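Local structure of BSU-2 beta-lactamase (Bacillus subtilis, 6W5E) at residues 194-197 and 198-202; 90-94 and 95-99; 247-250 and 251-255. The protein is a class D beta-lactamase, an enzyme that hydrolyses the beta-lactam ring of antibiotics and may thereby contribute to resistance in its Gram-positive host. One frame throughout, in Å; residues are numbered along the deposited sequence.

Contact 1 of 3, residues 194-197 and 198-202. With EDO (1,2-ethanediol), chain F.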
loop_
_atom_site.group_PDB
_atom_site.type_symbol
_atom_site.label_atom_id
_atom_site.label_comp_id
_atom_site.label_asym_id
_atom_site.label_seq_id
_atom_site.Cartn_x
_atom_site.Cartn_y
_atom_site.Cartn_z
ATOM N N MET A 194 -9.628 11.140 0.526
ATOM C CA MET A 194 -9.563 9.762 0.052
ATOM C C MET A 194 -9.498 9.691 -1.468
ATOM O O MET A 194 -8.772 8.858 -2.018
ATOM C CB MET A 194 -10.727 8.960 0.611
ATOM C CG MET A 194 -10.575 8.759 2.103
ATOM S SD MET A 194 -11.840 7.731 2.864
ATOM C CE MET A 194 -13.228 8.860 2.893
ATOM N N LYS A 195 -10.232 10.566 -2.165
ATOM C CA LYS A 195 -10.146 10.609 -3.624
ATOM C C LYS A 195 -8.731 10.948 -4.088
ATOM O O LYS A 195 -8.223 10.341 -5.033
ATOM C CB LYS A 195 -11.143 11.630 -4.188
ATOM C CG LYS A 195 -12.600 11.305 -3.947
ATOM C CD LYS A 195 -12.989 9.966 -4.563
ATOM C CE LYS A 195 -14.502 9.763 -4.531
ATOM N NZ LYS A 195 -14.881 8.350 -4.816
ATOM N N ILE A 196 -8.088 11.933 -3.455
ATOM C CA ILE A 196 -6.717 12.294 -3.823
ATOM C C ILE A 196 -5.769 11.119 -3.606
ATOM O O ILE A 196 -4.938 10.807 -4.466
ATOM C CB ILE A 196 -6.266 13.548 -3.051
ATOM C CG1 ILE A 196 -7.046 14.775 -3.526
ATOM C CG2 ILE A 196 -4.768 13.787 -3.202
ATOM C CD1 ILE A 196 -7.023 15.936 -2.552
ATOM N N VAL A 197 -5.863 10.451 -2.451
ATOM C CA VAL A 197 -4.934 9.352 -2.185
ATOM C C VAL A 197 -5.152 8.209 -3.171
ATOM O O VAL A 197 -4.191 7.626 -3.688
ATOM C CB VAL A 197 -5.008 8.901 -0.714
ATOM C CG1 VAL A 197 -4.195 7.619 -0.502
ATOM C CG2 VAL A 197 -4.494 10.010 0.178
ATOM N N LYS A 198 -6.416 7.879 -3.464
ATOM C CA LYS A 198 -6.686 6.877 -4.492
ATOM C C LYS A 198 -6.049 7.265 -5.821
ATOM O O LYS A 198 -5.406 6.437 -6.474
ATOM C CB LYS A 198 -8.192 6.677 -4.663
ATOM C CG LYS A 198 -8.846 5.864 -3.564
ATOM C CD LYS A 198 -10.339 5.703 -3.838
ATOM C CE LYS A 198 -11.004 4.740 -2.861
ATOM N NZ LYS A 198 -12.448 4.556 -3.184
ATOM N N ARG A 199 -6.207 8.527 -6.238
ATOM C CA ARG A 199 -5.607 8.954 -7.497
ATOM C C ARG A 199 -4.092 8.790 -7.466
ATOM O O ARG A 199 -3.491 8.342 -8.450
ATOM C CB ARG A 199 -5.990 10.399 -7.817
ATOM C CG ARG A 199 -7.433 10.539 -8.287
ATOM C CD ARG A 199 -7.643 11.772 -9.152
ATOM N NE ARG A 199 -7.150 12.978 -8.500
ATOM C CZ ARG A 199 -7.889 13.775 -7.734
ATOM N NH1 ARG A 199 -9.167 13.486 -7.503
ATOM N NH2 ARG A 199 -7.341 14.850 -7.182
ATOM N N MET A 200 -3.461 9.107 -6.331
ATOM C CA MET A 200 -2.015 8.959 -6.234
ATOM C C MET A 200 -1.575 7.506 -6.316
ATOM O O MET A 200 -0.419 7.249 -6.654
ATOM C CB MET A 200 -1.483 9.568 -4.931
ATOM C CG MET A 200 -1.665 11.076 -4.840
ATOM S SD MET A 200 -0.825 11.829 -3.431
ATOM C CE MET A 200 -1.741 11.209 -2.051
ATOM N N MET A 201 -2.459 6.559 -5.996
ATOM C CA MET A 201 -2.162 5.133 -6.062
ATOM C C MET A 201 -2.386 4.526 -7.443
ATOM O O MET A 201 -2.070 3.346 -7.637
ATOM C CB MET A 201 -3.024 4.380 -5.041
ATOM C CG MET A 201 -2.699 4.697 -3.599
ATOM S SD MET A 201 -3.911 3.971 -2.464
ATOM C CE MET A 201 -3.539 2.231 -2.631
ATOM N N ILE A 202 -2.920 5.279 -8.410
ATOM C CA ILE A 202 -3.223 4.679 -9.704
ATOM C C ILE A 202 -1.942 4.197 -10.361
ATOM O O ILE A 202 -0.974 4.955 -10.508
ATOM C CB ILE A 202 -3.970 5.666 -10.614
ATOM C CG1 ILE A 202 -5.391 5.893 -10.096
ATOM C CG2 ILE A 202 -4.016 5.129 -12.044
ATOM C CD1 ILE A 202 -6.156 7.006 -10.804
HETATM C C1 EDO F . -12.952 1.790 -4.955
HETATM O O1 EDO F . -12.325 2.926 -5.562
HETATM C C2 EDO F . -11.982 0.616 -4.946
HETATM O O2 EDO F . -11.538 0.355 -6.283
#

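Contact 2 of 3, residues 90-94 and 95-99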
loop_
_atom_site.group_PDB
_atom_site.type_symbol
_atom_site.label_atom_id
_atom_site.label_comp_id
_atom_site.label_asym_id
_atom_site.label_seq_id
_atom_site.Cartn_x
_atom_site.Cartn_y
_atom_site.Cartn_z
ATOM N N LYS A 90 -3.739 18.761 7.133
ATOM C CA LYS A 90 -3.209 19.903 6.387
ATOM C C LYS A 90 -1.698 20.089 6.560
ATOM O O LYS A 90 -1.182 21.204 6.427
ATOM C CB LYS A 90 -3.988 21.194 6.668
ATOM C CG LYS A 90 -5.489 21.025 6.467
ATOM C CD LYS A 90 -6.231 22.347 6.566
ATOM N N ALA A 91 -0.968 19.009 6.845
ATOM C CA ALA A 91 0.488 19.069 6.799
ATOM C C ALA A 91 1.004 19.134 5.368
ATOM O O ALA A 91 2.140 19.568 5.148
ATOM C CB ALA A 91 1.109 17.877 7.535
ATOM N N VAL A 92 0.201 18.687 4.404
ATOM C CA VAL A 92 0.445 18.872 2.980
ATOM C C VAL A 92 -0.856 19.342 2.353
ATOM O O VAL A 92 -1.947 19.016 2.830
ATOM C CB VAL A 92 0.968 17.594 2.279
ATOM C CG1 VAL A 92 2.445 17.379 2.576
ATOM C CG2 VAL A 92 0.152 16.370 2.686
ATOM N N ARG A 93 -0.732 20.083 1.247
ATOM C CA ARG A 93 -1.882 20.758 0.648
ATOM C C ARG A 93 -2.679 19.835 -0.270
ATOM O O ARG A 93 -3.915 19.838 -0.236
ATOM C CB ARG A 93 -1.395 21.990 -0.118
ATOM C CG ARG A 93 -2.483 22.910 -0.658
ATOM C CD ARG A 93 -1.940 23.769 -1.802
ATOM N NE ARG A 93 -1.302 22.927 -2.807
ATOM C CZ ARG A 93 -0.012 22.970 -3.127
ATOM N NH1 ARG A 93 0.800 23.837 -2.534
ATOM N NH2 ARG A 93 0.462 22.137 -4.038
ATOM N N ASP A 94 -1.998 19.054 -1.098
ATOM C CA ASP A 94 -2.626 18.196 -2.106
ATOM C C ASP A 94 -1.529 17.315 -2.697
ATOM O O ASP A 94 -0.394 17.299 -2.199
ATOM C CB ASP A 94 -3.399 19.006 -3.162
ATOM C CG ASP A 94 -2.527 20.027 -3.898
ATOM O OD1 ASP A 94 -1.307 19.807 -4.058
ATOM O OD2 ASP A 94 -3.080 21.060 -4.342
ATOM N N GLU A 95 -1.863 16.589 -3.766
ATOM C CA GLU A 95 -0.927 15.654 -4.379
ATOM C C GLU A 95 0.263 16.356 -5.024
ATOM O O GLU A 95 1.249 15.689 -5.369
ATOM C CB GLU A 95 -1.656 14.754 -5.394
ATOM C CG GLU A 95 -2.193 15.483 -6.631
ATOM C CD GLU A 95 -3.638 15.960 -6.484
ATOM O OE1 GLU A 95 -3.948 16.635 -5.477
ATOM O OE2 GLU A 95 -4.466 15.688 -7.385
ATOM N N TYR A 96 0.202 17.677 -5.179
ATOM C CA TYR A 96 1.240 18.439 -5.857
ATOM C C TYR A 96 2.108 19.249 -4.901
ATOM O O TYR A 96 2.875 20.110 -5.352
ATOM C CB TYR A 96 0.607 19.384 -6.871
ATOM C CG TYR A 96 -0.290 18.742 -7.898
ATOM C CD1 TYR A 96 0.200 17.784 -8.774
ATOM C CD2 TYR A 96 -1.610 19.142 -8.028
ATOM C CE1 TYR A 96 -0.616 17.214 -9.750
ATOM C CE2 TYR A 96 -2.435 18.585 -8.999
ATOM C CZ TYR A 96 -1.930 17.623 -9.858
ATOM O OH TYR A 96 -2.719 17.068 -10.840
ATOM N N ASP A 97 1.989 19.027 -3.593
ATOM C CA ASP A 97 2.731 19.827 -2.626
ATOM C C ASP A 97 4.220 19.529 -2.770
ATOM O O ASP A 97 4.663 18.409 -2.497
ATOM C CB ASP A 97 2.222 19.471 -1.231
ATOM C CG ASP A 97 2.734 20.407 -0.160
ATOM O OD1 ASP A 97 3.953 20.693 -0.153
ATOM O OD2 ASP A 97 1.920 20.841 0.688
ATOM N N VAL A 98 4.990 20.532 -3.185
ATOM C CA VAL A 98 6.400 20.361 -3.526
ATOM C C VAL A 98 7.274 20.487 -2.286
ATOM O O VAL A 98 7.192 21.483 -1.554
ATOM C CB VAL A 98 6.844 21.394 -4.574
ATOM C CG1 VAL A 98 8.347 21.238 -4.844
ATOM C CG2 VAL A 98 6.017 21.273 -5.839
ATOM N N LYS A 99 8.169 19.521 -2.099
ATOM C CA LYS A 99 9.304 19.671 -1.195
ATOM C C LYS A 99 10.579 19.599 -2.024
ATOM O O LYS A 99 10.735 18.704 -2.862
ATOM C CB LYS A 99 9.306 18.589 -0.109
ATOM C CG LYS A 99 8.115 18.681 0.835
ATOM C CD LYS A 99 8.146 17.562 1.865
ATOM C CE LYS A 99 6.862 17.485 2.695
ATOM N NZ LYS A 99 6.568 18.740 3.436
HETATM O O HOH W 1 4.719 18.229 5.351
HETATM O O HOH W 2 3.834 23.290 -3.743
#

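Contact 3 of 3, residues 247-250 and 251-255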
loop_
_atom_site.group_PDB
_atom_site.type_symbol
_atom_site.label_atom_id
_atom_site.label_comp_id
_atom_site.label_asym_id
_atom_site.label_seq_id
_atom_site.Cartn_x
_atom_site.Cartn_y
_atom_site.Cartn_z
ATOM N N SER A 247 11.436 -8.864 -3.286
ATOM C CA SER A 247 11.266 -7.428 -3.454
ATOM C C SER A 247 9.800 -7.056 -3.677
ATOM O O SER A 247 8.951 -7.891 -4.001
ATOM C CB SER A 247 12.072 -6.934 -4.650
ATOM O OG SER A 247 11.522 -7.474 -5.839
ATOM N N GLY A 248 9.512 -5.760 -3.516
ATOM C CA GLY A 248 8.194 -5.251 -3.858
ATOM C C GLY A 248 7.872 -5.403 -5.331
ATOM O O GLY A 248 6.709 -5.583 -5.699
ATOM N N THR A 249 8.894 -5.342 -6.191
ATOM C CA THR A 249 8.685 -5.605 -7.613
ATOM C C THR A 249 8.185 -7.024 -7.831
ATOM O O THR A 249 7.254 -7.250 -8.615
ATOM C CB THR A 249 9.985 -5.362 -8.380
ATOM O OG1 THR A 249 10.305 -3.969 -8.316
ATOM C CG2 THR A 249 9.841 -5.781 -9.834
ATOM N N LYS A 250 8.783 -7.991 -7.130
ATOM C CA LYS A 250 8.300 -9.366 -7.211
ATOM C C LYS A 250 6.852 -9.463 -6.746
ATOM O O LYS A 250 6.024 -10.117 -7.391
ATOM C CB LYS A 250 9.199 -10.293 -6.389
ATOM C CG LYS A 250 8.754 -11.754 -6.396
ATOM C CD LYS A 250 8.840 -12.381 -7.781
ATOM C CE LYS A 250 8.764 -13.899 -7.696
ATOM N NZ LYS A 250 8.895 -14.553 -9.023
ATOM N N ALA A 251 6.526 -8.822 -5.617
ATOM C CA ALA A 251 5.149 -8.836 -5.134
ATOM C C ALA A 251 4.199 -8.247 -6.169
ATOM O O ALA A 251 3.107 -8.780 -6.399
ATOM C CB ALA A 251 5.059 -8.060 -3.821
ATOM N N LYS A 252 4.601 -7.151 -6.813
ATOM C CA LYS A 252 3.734 -6.527 -7.806
ATOM C C LYS A 252 3.580 -7.420 -9.029
ATOM O O LYS A 252 2.471 -7.577 -9.550
ATOM C CB LYS A 252 4.297 -5.163 -8.208
ATOM C CG LYS A 252 3.424 -4.406 -9.209
ATOM C CD LYS A 252 4.044 -3.072 -9.589
ATOM C CE LYS A 252 3.169 -2.349 -10.593
ATOM N NZ LYS A 252 3.743 -1.032 -11.012
ATOM N N ASN A 253 4.679 -8.015 -9.500
ATOM C CA ASN A 253 4.593 -8.882 -10.670
ATOM C C ASN A 253 3.703 -10.091 -10.401
ATOM O O ASN A 253 2.943 -10.521 -11.276
ATOM C CB ASN A 253 5.990 -9.323 -11.111
ATOM C CG ASN A 253 6.797 -8.187 -11.697
ATOM O OD1 ASN A 253 6.249 -7.142 -12.050
ATOM N ND2 ASN A 253 8.108 -8.387 -11.815
ATOM N N ILE A 254 3.786 -10.655 -9.191
ATOM C CA ILE A 254 2.906 -11.763 -8.824
ATOM C C ILE A 254 1.454 -11.310 -8.861
ATOM O O ILE A 254 0.581 -11.992 -9.415
ATOM C CB ILE A 254 3.292 -12.315 -7.438
ATOM C CG1 ILE A 254 4.561 -13.174 -7.525
ATOM C CG2 ILE A 254 2.131 -13.102 -6.840
ATOM C CD1 ILE A 254 5.118 -13.543 -6.178
ATOM N N THR A 255 1.176 -10.150 -8.266
ATOM C CA THR A 255 -0.192 -9.651 -8.208
ATOM C C THR A 255 -0.743 -9.439 -9.606
ATOM O O THR A 255 -1.862 -9.857 -9.917
ATOM C CB THR A 255 -0.228 -8.330 -7.440
ATOM O OG1 THR A 255 0.359 -8.494 -6.143
ATOM C CG2 THR A 255 -1.661 -7.853 -7.282
#

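Contact 1 of 3, residues 194-197 and 198-202
Helix 191-200 leads into strand 202-205 at the rim of the six-stranded sheet, and here Val197 and Ile196 meet Met200 and Met201 one turn on. The bend at the end of Met200 (chi3 -68°) folds its methyl back along the helix: CE lies 3.7 Å from Val197 CG2 and, less closely, 4.1 Å from Ile196 CG2. The other branch of Val197 faces the next methionine, with CG1 4.2 Å from Met201 SD. Leu84 and Leu87 of helix 81-88 pack on Val197, while Met121 of helix 117-122 touches both methionines. Beneath the side chains run ordinary helical bonds, such as Lys198 N to Met194 O at 2.9 Å. The one from Met201 N to Val197 O is weak, 3.1 Å long and bent to 133°. The outward side is polar. Arg199 kinks at chi3 (-52°), which swings its guanidinium over the backbone so that Ile196 CA sits 4.2 Å above one face, toward its rim; NH2 continues to a salt bridge with Glu95. Lys198 instead runs out extended, and its NZ makes a weak hydrogen bond of 2.9 Å to O1 of a 1,2-ethanediol, probably picked up from the crystallisation liquor. The same NZ bonds to Ala183 O and pairs with Glu185, which Lys195 NZ also reaches. With the two ammonium groups, Lys195 NZ and Lys198 NZ, 4.8 Å apart, the shared carboxylate of Glu185 probably offsets much of their repulsion, and the two lysines in turn would favour its ionised form.

Contact 2 of 3, residues 90-94 and 95-99
In one of its two modelled conformers, the Arg93 guanidinium has Asp97 CB over one face, while Tyr96 CB, Asp94 OD2 and a water weakly bonded to NH1 that accepts from Val98 N lie around its edge. The Tyr96 ring carries its neighbour Glu95 on one face, CG 3.7 Å above the plane and over the centre. Arg93 in this conformer grips Asp94 side-on: NE reaches Asp94 OD2 at 3.0 Å, almost straight (176°) and within the guanidinium plane but from above the carboxylate plane, and NH2 forms a salt bridge to Asp94 OD1 at 2.9 Å. From the opposite face of the carboxylate, Tyr96 N donates to the same OD1 at 2.8 Å. That last bond makes an Asx turn, nested in the type I beta turn from Asp94 to Asp97 that reverses the chain between helix 81-88 and strand 98-99; the turn's own bond, Asp97 N to Asp94 O, is long at 3.3 Å. Asp97 reaches back the other way. Its chi1 of -170° carries CG away from its own N, and the carboxylate extends to Arg93 N, which bonds to the anti lone pair of OD2 at 2.8 Å, while Val92 CB lies 3.7 Å from that oxygen. A second water joins Ala91 O to Lys99 NZ.

Contact 3 of 3, residues 247-250 and 251-255
Ser247, the N-cap just ahead of helix 248-261, meets its first turn twice. Its carbonyl O takes Ala251 N at 3.1 Å, and its OG, placed by a chi1 of 67°, accepts from Lys250 N at 3.1 Å, the capping bond of an N-cap serine. Gly248 follows, its N held by Thr217 OG1 on strand 209-217 and its O bonded to Lys252 N. The Ala251 methyl packs obliquely against that oxygen, CB to Gly248 O being 3.5 Å. Thr249 and Asn253 run alongside each other on the exposed flank. Beyond the 2.8 Å bond from Asn253 N to Thr249 O, the methyl CG2 of Thr249 comes 3.7 Å from Asn253 ND2. Lys250 leaves the helix with CG anti to its N and then turns at chi2 (65°), bringing the aliphatic part of the chain over Ile254: Lys250 CE to Ile254 CD1 is 4.0 Å, and Ile254 N bonds to Lys250 O. Further on, Ala251 O is gripped from opposite faces by Thr255, through its backbone N and through OG1 at 2.8 Å, and OG1 is also bonded to Thr242 OG1 of strand 236-244. In this protein Ala251 and Thr255 lie on Phe227 of strand 225-233, Ile254 packs on Val244, and Lys252 stretches out to Gln203. A capped helix near the C-terminus packed on the antiparallel sheet is characteristic of the fold that serine beta-lactamases share with the transpeptidase domains of penicillin-binding proteins.

In chain order come contact 2, contact 1 and contact 3. Contacts 2 and 1 have centres about 13 Å apart and touch where Glu95 meets helix 191-200, by its bridge to Arg199 and by packing on Met200 and Ile196. Both border helix 81-88, which follows the carboxylated Lys79: contact 2 is the loop after it, and contact 1 packs on its side. Contact 3, on helix 248-261 against the six-stranded sheet, is about 20 Å from contact 1 and 28 Å from contact 2 between centres, across the chain's centre from contact 2. Contact 1 ends on the first residue of strand 202-205, one of the two outermost strands, so the helical region and the sheet are joined there.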